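Local coordinates for agarase (Pseudoalteromonas fuliginea, PDB 6XJ9), which probably hydrolyses agarose, the galactan of red algal cell walls, as a glycoside hydrolase of family GH50, at residues Ser371-Leu374 / Gly375-Phe378; Val238-Glu241 / Ala242-Leu245; Trp81-Ser84 / Glu85-Asp88. All blocks are in the same frame, centred on the assembly; numbering follows the deposited sequence.

Interaction 1. Residues Ser371-Leu374 / Gly375-Phe378; sequences SDTL and GKHF
Leu374 meets His377 side chain to side chain. Its CD2 lies in the plane of the imidazole, at the ring edge, 4.0 Å from His377 CD2. The two side chains pass at a slant. Leu374 O also accepts a weak bond from His377 N, and it has a second donor in Tyr395 OH. Gly375 takes part through its backbone. Gly375 N donates to Asp372 O at 2.9 Å, and the donor stands 72° out of the carbonyl plane. These i to i+3 bonds mark a short 3-10 turn, residues 373-377, which leads into strand 378-381. Thr373 O is gripped twice from Lys376. The backbone bond from Lys376 N is weak, while NZ reaches the same oxygen at 3.0 Å. Lys376 has CG between its backbone N and carbonyl carbon (chi1 68°), and two further bends, at chi3 and chi4, bring NZ back over the turn. Its chain runs alongside Thr373, and NZ comes within 3.7 Å of Thr373 CG2. Lys376 CG lies over the rim of one face of the His377 ring. Glu403 of helix 397-406 receives both polar ends, as a salt bridge with Lys376 NZ and a hydrogen bond from His377 NE2.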
loop_
_atom_site.group_PDB
_atom_site.type_symbol
_atom_site.label_atom_id
_atom_site.label_comp_id
_atom_site.label_asym_id
_atom_site.label_seq_id
_atom_site.Cartn_x
_atom_site.Cartn_y
_atom_site.Cartn_z
ATOM N N SER A 371 -2.857 -14.825 -38.981
ATOM C CA SER A 371 -2.260 -16.147 -39.086
ATOM C C SER A 371 -1.423 -16.473 -37.851
ATOM O O SER A 371 -1.095 -17.632 -37.634
ATOM C CB SER A 371 -1.463 -16.301 -40.362
ATOM O OG SER A 371 -0.396 -15.364 -40.403
ATOM N N ASP A 372 -1.063 -15.450 -37.063
ATOM C CA ASP A 372 -0.334 -15.660 -35.819
ATOM C C ASP A 372 -1.194 -16.469 -34.852
ATOM O O ASP A 372 -2.417 -16.420 -34.931
ATOM C CB ASP A 372 0.081 -14.338 -35.161
ATOM C CG ASP A 372 1.046 -13.511 -35.992
ATOM O OD1 ASP A 372 1.505 -14.019 -37.029
ATOM O OD2 ASP A 372 1.333 -12.365 -35.596
ATOM N N THR A 373 -0.539 -17.188 -33.931
ATOM C CA THR A 373 -1.210 -17.855 -32.823
ATOM C C THR A 373 -2.132 -16.872 -32.101
ATOM O O THR A 373 -3.318 -17.156 -31.921
ATOM C CB THR A 373 -0.196 -18.523 -31.883
ATOM O OG1 THR A 373 0.250 -19.702 -32.550
ATOM C CG2 THR A 373 -0.767 -18.916 -30.537
ATOM N N LEU A 374 -1.581 -15.701 -31.743
ATOM C CA LEU A 374 -2.283 -14.694 -30.962
ATOM C C LEU A 374 -3.273 -13.923 -31.835
ATOM O O LEU A 374 -3.962 -13.018 -31.355
ATOM C CB LEU A 374 -1.257 -13.762 -30.307
ATOM C CG LEU A 374 -0.352 -14.411 -29.254
ATOM C CD1 LEU A 374 0.649 -13.406 -28.710
ATOM C CD2 LEU A 374 -1.152 -15.036 -28.117
ATOM N N GLY A 375 -3.345 -14.308 -33.114
ATOM C CA GLY A 375 -4.317 -13.765 -34.047
ATOM C C GLY A 375 -5.740 -14.232 -33.747
ATOM O O GLY A 375 -6.699 -13.709 -34.314
ATOM N N LYS A 376 -5.874 -15.219 -32.854
ATOM C CA LYS A 376 -7.180 -15.760 -32.520
ATOM C C LYS A 376 -7.917 -14.808 -31.573
ATOM O O LYS A 376 -9.117 -14.957 -31.365
ATOM C CB LYS A 376 -7.053 -17.186 -31.974
ATOM C CG LYS A 376 -6.377 -17.322 -30.617
ATOM C CD LYS A 376 -6.584 -18.687 -29.962
ATOM C CE LYS A 376 -5.819 -19.811 -30.631
ATOM N NZ LYS A 376 -4.353 -19.618 -30.520
ATOM N N HIS A 377 -7.197 -13.815 -31.031
ATOM C CA HIS A 377 -7.780 -12.861 -30.099
ATOM C C HIS A 377 -8.398 -11.658 -30.806
ATOM O O HIS A 377 -8.884 -10.750 -30.140
ATOM C CB HIS A 377 -6.801 -12.530 -28.967
ATOM C CG HIS A 377 -6.312 -13.784 -28.330
ATOM N ND1 HIS A 377 -7.175 -14.670 -27.724
ATOM C CD2 HIS A 377 -5.087 -14.352 -28.300
ATOM C CE1 HIS A 377 -6.494 -15.710 -27.295
ATOM N NE2 HIS A 377 -5.206 -15.543 -27.645
ATOM N N PHE A 378 -8.393 -11.660 -32.144
ATOM C CA PHE A 378 -9.214 -10.709 -32.878
ATOM C C PHE A 378 -10.682 -11.098 -32.729
ATOM O O PHE A 378 -11.021 -12.278 -32.671
ATOM C CB PHE A 378 -8.832 -10.634 -34.363
ATOM C CG PHE A 378 -7.595 -9.832 -34.692
ATOM C CD1 PHE A 378 -7.593 -8.446 -34.596
ATOM C CD2 PHE A 378 -6.435 -10.459 -35.123
ATOM C CE1 PHE A 378 -6.453 -7.709 -34.891
ATOM C CE2 PHE A 378 -5.296 -9.722 -35.420
ATOM C CZ PHE A 378 -5.305 -8.351 -35.301
#

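Interaction 2. Residues Val238-Glu241 / Ala242-Leu245; sequences VHSE and AELL
The carboxylate of Glu243 is the flat group that meets the preceding loop, at the backbone of His239 and Ser240. One oxygen, OE2, takes both bonds. His239 N approaches nearly along the C-O axis of OE2. The separation of 2.5 Å is unusually short, so its exact value is doubtful. Ser240 N comes to the anti lone pair, away from OE1, at 3.1 Å. Two amides of the loop hold this one oxygen. The other oxygen, OE1, faces Arg742 in a long, weak ion pair. His239 NE2 is hydrogen-bonded to Glu233.

Glu243 sets CG anti to its carbonyl carbon (chi1 -65°) and is extended from there, which carries the carboxylate back along the loop. On the way CG passes Ser240 OG at 3.6 Å. The backbone of the loop answers in the other direction. Glu243 N donates to Ser240 O at 2.9 Å, and Leu244 N donates to Glu241 O at 3.0 Å. Among the apolar groups, Leu244 CD2 touches Val238 CG2 at 4.0 Å, the two side chains crossing at about a right angle. Val238 also packs on Phe226 and Thr740, and Leu244 on Arg404.

The pattern belongs to the start of helix 242-252. Glu243 OE2 reaches back to the amides three and four residues earlier, and its bond with Ser240 N resembles the glutamate half of a capping box. The other half, Ser240 OG with Glu243 N, is not made. Glu243 N bonds Ser240 O instead, so the capping box is incomplete.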
loop_
_atom_site.group_PDB
_atom_site.type_symbol
_atom_site.label_atom_id
_atom_site.label_comp_id
_atom_site.label_asym_id
_atom_site.label_seq_id
_atom_site.Cartn_x
_atom_site.Cartn_y
_atom_site.Cartn_z
ATOM N N VAL A 238 4.677 -5.102 -16.889
ATOM C CA VAL A 238 5.394 -6.244 -17.441
ATOM C C VAL A 238 6.307 -5.749 -18.563
ATOM O O VAL A 238 5.887 -4.957 -19.412
ATOM C CB VAL A 238 4.398 -7.302 -17.966
ATOM C CG1 VAL A 238 5.049 -8.274 -18.946
ATOM C CG2 VAL A 238 3.739 -8.076 -16.834
ATOM N N HIS A 239 7.557 -6.238 -18.575
ATOM C CA HIS A 239 8.503 -5.817 -19.598
ATOM C C HIS A 239 8.829 -6.940 -20.583
ATOM O O HIS A 239 9.230 -6.665 -21.711
ATOM C CB HIS A 239 9.744 -5.160 -18.979
ATOM C CG HIS A 239 9.451 -3.805 -18.432
ATOM N ND1 HIS A 239 9.199 -2.722 -19.252
ATOM C CD2 HIS A 239 9.355 -3.355 -17.161
ATOM C CE1 HIS A 239 8.973 -1.655 -18.512
ATOM N NE2 HIS A 239 9.060 -2.019 -17.225
ATOM N N SER A 240 8.656 -8.197 -20.161
ATOM C CA SER A 240 8.930 -9.314 -21.049
ATOM C C SER A 240 7.936 -10.438 -20.794
ATOM O O SER A 240 7.476 -10.620 -19.667
ATOM C CB SER A 240 10.357 -9.803 -20.913
ATOM O OG SER A 240 10.585 -10.346 -19.618
ATOM N N GLU A 241 7.656 -11.198 -21.856
ATOM C CA GLU A 241 6.762 -12.340 -21.813
ATOM C C GLU A 241 7.145 -13.305 -20.690
ATOM O O GLU A 241 6.264 -13.924 -20.101
ATOM C CB GLU A 241 6.728 -13.022 -23.179
ATOM C CG GLU A 241 5.809 -14.223 -23.233
ATOM C CD GLU A 241 5.400 -14.596 -24.643
ATOM O OE1 GLU A 241 5.288 -13.682 -25.487
ATOM O OE2 GLU A 241 5.194 -15.799 -24.892
ATOM N N ALA A 242 8.451 -13.430 -20.401
ATOM C CA ALA A 242 8.957 -14.375 -19.412
ATOM C C ALA A 242 8.422 -14.059 -18.018
ATOM O O ALA A 242 8.361 -14.935 -17.155
ATOM C CB ALA A 242 10.475 -14.389 -19.412
ATOM N N GLU A 243 8.067 -12.794 -17.789
ATOM C CA GLU A 243 7.569 -12.386 -16.484
ATOM C C GLU A 243 6.205 -13.023 -16.222
ATOM O O GLU A 243 5.865 -13.284 -15.070
ATOM C CB GLU A 243 7.480 -10.862 -16.393
ATOM C CG GLU A 243 8.824 -10.162 -16.462
ATOM C CD GLU A 243 8.737 -8.682 -16.131
ATOM O OE1 GLU A 243 8.646 -8.354 -14.936
ATOM O OE2 GLU A 243 8.742 -7.864 -17.063
ATOM N N LEU A 244 5.438 -13.255 -17.295
ATOM C CA LEU A 244 4.120 -13.876 -17.225
ATOM C C LEU A 244 4.265 -15.308 -16.707
ATOM O O LEU A 244 3.524 -15.721 -15.821
ATOM C CB LEU A 244 3.460 -13.873 -18.613
ATOM C CG LEU A 244 3.218 -12.523 -19.298
ATOM C CD1 LEU A 244 2.364 -12.703 -20.549
ATOM C CD2 LEU A 244 2.554 -11.527 -18.357
ATOM N N LEU A 245 5.246 -16.054 -17.246
ATOM C CA LEU A 245 5.451 -17.445 -16.847
ATOM C C LEU A 245 5.942 -17.468 -15.402
ATOM O O LEU A 245 5.502 -18.284 -14.592
ATOM C CB LEU A 245 6.472 -18.119 -17.772
ATOM C CG LEU A 245 6.310 -17.902 -19.279
ATOM C CD1 LEU A 245 7.326 -18.742 -20.047
ATOM C CD2 LEU A 245 4.904 -18.233 -19.749
#

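Interaction 3. Residues Trp81-Ser84 / Glu85-Asp88; sequences WDWS and EFND
Trp83 and Phe86 are joined by a backbone hydrogen bond and by their side chains. Phe86 N donates to Trp83 O at 2.9 Å with an N-H...O angle of 160°. The donor stands well above the carbonyl plane. A second polar bond ties corner residue Ser84 to Asp82. Ser84 OG donates to Asp82 OD1 at 3.1 Å and meets the carboxylate on its syn side, slightly out of plane.

The backbone bond closes a type I beta turn, Trp83 to Phe86. The turn sits in the loop between strands 70-75 and 89-97 of the agarase CBM-like domain. Its corner residues, Ser84 and Glu85, are exposed.

The apolar contacts run between the side chains of Trp83 and Phe86. Trp83 CB is in the plane of the Phe86 ring, at its edge, 3.8 Å from CD2. Farther out, Phe86 CE2 comes within 4.1 Å of Trp83 CD1. The five-membered ring of Trp83 and the Phe86 ring are inclined at 58°, with centroids 6.0 Å apart. Phe86 has CG anti to its carbonyl carbon (chi1 -58°), which leaves CD2 lying 3.6 Å from Trp83 O. Glu85 CD lies over the rim of one face of the phenyl ring. Trp81 CB lies over the rim of one face of the Trp83 indole. Both Trp83 and Phe86 rest on Leu208 of strand 199-210, and Trp83 also reaches Ile185 and Ile188.

As for charges, the carboxylates of Asp82 and Glu85 are alike in charge and not in contact, with Asp82 OD2 and Glu85 OE1 5.9 Å apart.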
loop_
_atom_site.group_PDB
_atom_site.type_symbol
_atom_site.label_atom_id
_atom_site.label_comp_id
_atom_site.label_asym_id
_atom_site.label_seq_id
_atom_site.Cartn_x
_atom_site.Cartn_y
_atom_site.Cartn_z
ATOM N N TRP A 81 -18.405 35.587 -15.505
ATOM C CA TRP A 81 -17.083 35.730 -16.098
ATOM C C TRP A 81 -17.202 35.633 -17.615
ATOM O O TRP A 81 -17.863 34.732 -18.130
ATOM C CB TRP A 81 -16.131 34.640 -15.595
ATOM C CG TRP A 81 -15.588 34.815 -14.211
ATOM C CD1 TRP A 81 -14.841 35.856 -13.739
ATOM C CD2 TRP A 81 -15.699 33.876 -13.126
ATOM N NE1 TRP A 81 -14.507 35.647 -12.426
ATOM C CE2 TRP A 81 -15.013 34.433 -12.026
ATOM C CE3 TRP A 81 -16.323 32.632 -12.973
ATOM C CZ2 TRP A 81 -14.938 33.784 -10.792
ATOM C CZ3 TRP A 81 -16.240 31.988 -11.756
ATOM C CH2 TRP A 81 -15.560 32.560 -10.679
ATOM N N ASP A 82 -16.542 36.563 -18.308
ATOM C CA ASP A 82 -16.445 36.541 -19.759
ATOM C C ASP A 82 -15.008 36.189 -20.124
ATOM O O ASP A 82 -14.087 36.947 -19.824
ATOM C CB ASP A 82 -16.908 37.870 -20.372
ATOM C CG ASP A 82 -16.762 37.953 -21.884
ATOM O OD1 ASP A 82 -17.150 36.987 -22.573
ATOM O OD2 ASP A 82 -16.268 38.992 -22.363
ATOM N N TRP A 83 -14.830 34.999 -20.707
ATOM C CA TRP A 83 -13.501 34.496 -21.016
ATOM C C TRP A 83 -13.368 34.242 -22.518
ATOM O O TRP A 83 -12.434 33.566 -22.945
ATOM C CB TRP A 83 -13.178 33.234 -20.202
ATOM C CG TRP A 83 -13.187 33.377 -18.708
ATOM C CD1 TRP A 83 -12.994 34.511 -17.970
ATOM C CD2 TRP A 83 -13.358 32.310 -17.759
ATOM N NE1 TRP A 83 -13.051 34.224 -16.630
ATOM C CE2 TRP A 83 -13.276 32.882 -16.471
ATOM C CE3 TRP A 83 -13.585 30.931 -17.871
ATOM C CZ2 TRP A 83 -13.410 32.117 -15.312
ATOM C CZ3 TRP A 83 -13.717 30.181 -16.724
ATOM C CH2 TRP A 83 -13.632 30.768 -15.461
ATOM N N SER A 84 -14.308 34.811 -23.292
ATOM C CA SER A 84 -14.364 34.770 -24.748
ATOM C C SER A 84 -13.013 35.140 -25.356
ATOM O O SER A 84 -12.611 34.578 -26.373
ATOM C CB SER A 84 -15.423 35.726 -25.255
ATOM O OG SER A 84 -16.733 35.210 -25.080
ATOM N N GLU A 85 -12.343 36.110 -24.723
ATOM C CA GLU A 85 -11.120 36.733 -25.204
ATOM C C GLU A 85 -9.933 35.775 -25.092
ATOM O O GLU A 85 -8.855 36.070 -25.611
ATOM C CB GLU A 85 -10.901 38.038 -24.431
ATOM C CG GLU A 85 -9.477 38.272 -23.957
ATOM C CD GLU A 85 -9.372 39.148 -22.722
ATOM O OE1 GLU A 85 -10.406 39.358 -22.057
ATOM O OE2 GLU A 85 -8.251 39.612 -22.423
ATOM N N PHE A 86 -10.132 34.631 -24.417
ATOM C CA PHE A 86 -9.059 33.661 -24.256
ATOM C C PHE A 86 -9.265 32.488 -25.210
ATOM O O PHE A 86 -10.389 32.157 -25.571
ATOM C CB PHE A 86 -8.964 33.189 -22.804
ATOM C CG PHE A 86 -8.745 34.283 -21.790
ATOM C CD1 PHE A 86 -7.573 35.024 -21.782
ATOM C CD2 PHE A 86 -9.701 34.545 -20.823
ATOM C CE1 PHE A 86 -7.373 36.022 -20.836
ATOM C CE2 PHE A 86 -9.501 35.544 -19.883
ATOM C CZ PHE A 86 -8.341 36.282 -19.891
ATOM N N ASN A 87 -8.155 31.878 -25.627
ATOM C CA ASN A 87 -8.191 30.692 -26.466
ATOM C C ASN A 87 -7.060 29.765 -26.034
ATOM O O ASN A 87 -6.042 30.233 -25.527
ATOM C CB ASN A 87 -8.169 31.048 -27.957
ATOM C CG ASN A 87 -9.476 31.665 -28.415
ATOM O OD1 ASN A 87 -10.455 30.960 -28.660
ATOM N ND2 ASN A 87 -9.514 32.986 -28.509
ATOM N N ASP A 88 -7.279 28.454 -26.207
ATOM C CA ASP A 88 -6.249 27.451 -25.984
ATOM C C ASP A 88 -5.752 27.538 -24.540
ATOM O O ASP A 88 -4.553 27.669 -24.280
ATOM C CB ASP A 88 -5.133 27.582 -27.027
ATOM C CG ASP A 88 -4.082 26.495 -26.921
ATOM O OD1 ASP A 88 -4.440 25.388 -26.488
ATOM O OD2 ASP A 88 -2.913 26.777 -27.233
#

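Interactions 1 and 2 are neighbours in space, on the same side of the chain's centre. Their centres are 19 Å apart and their nearest atoms about 6 Å apart, so they do not touch. Helix 397-406 lies beside both: Arg404 is touched by Leu374 of interaction 1 and by Glu241 and Leu244 of interaction 2. Interaction 3 belongs to the CBM-like domain and is remote. Its centre is 50 Å from that of interaction 1 and 49 Å from that of interaction 2, with nearest atoms about 34 and 31 Å apart. Along the chain the order is 3, 2, 1.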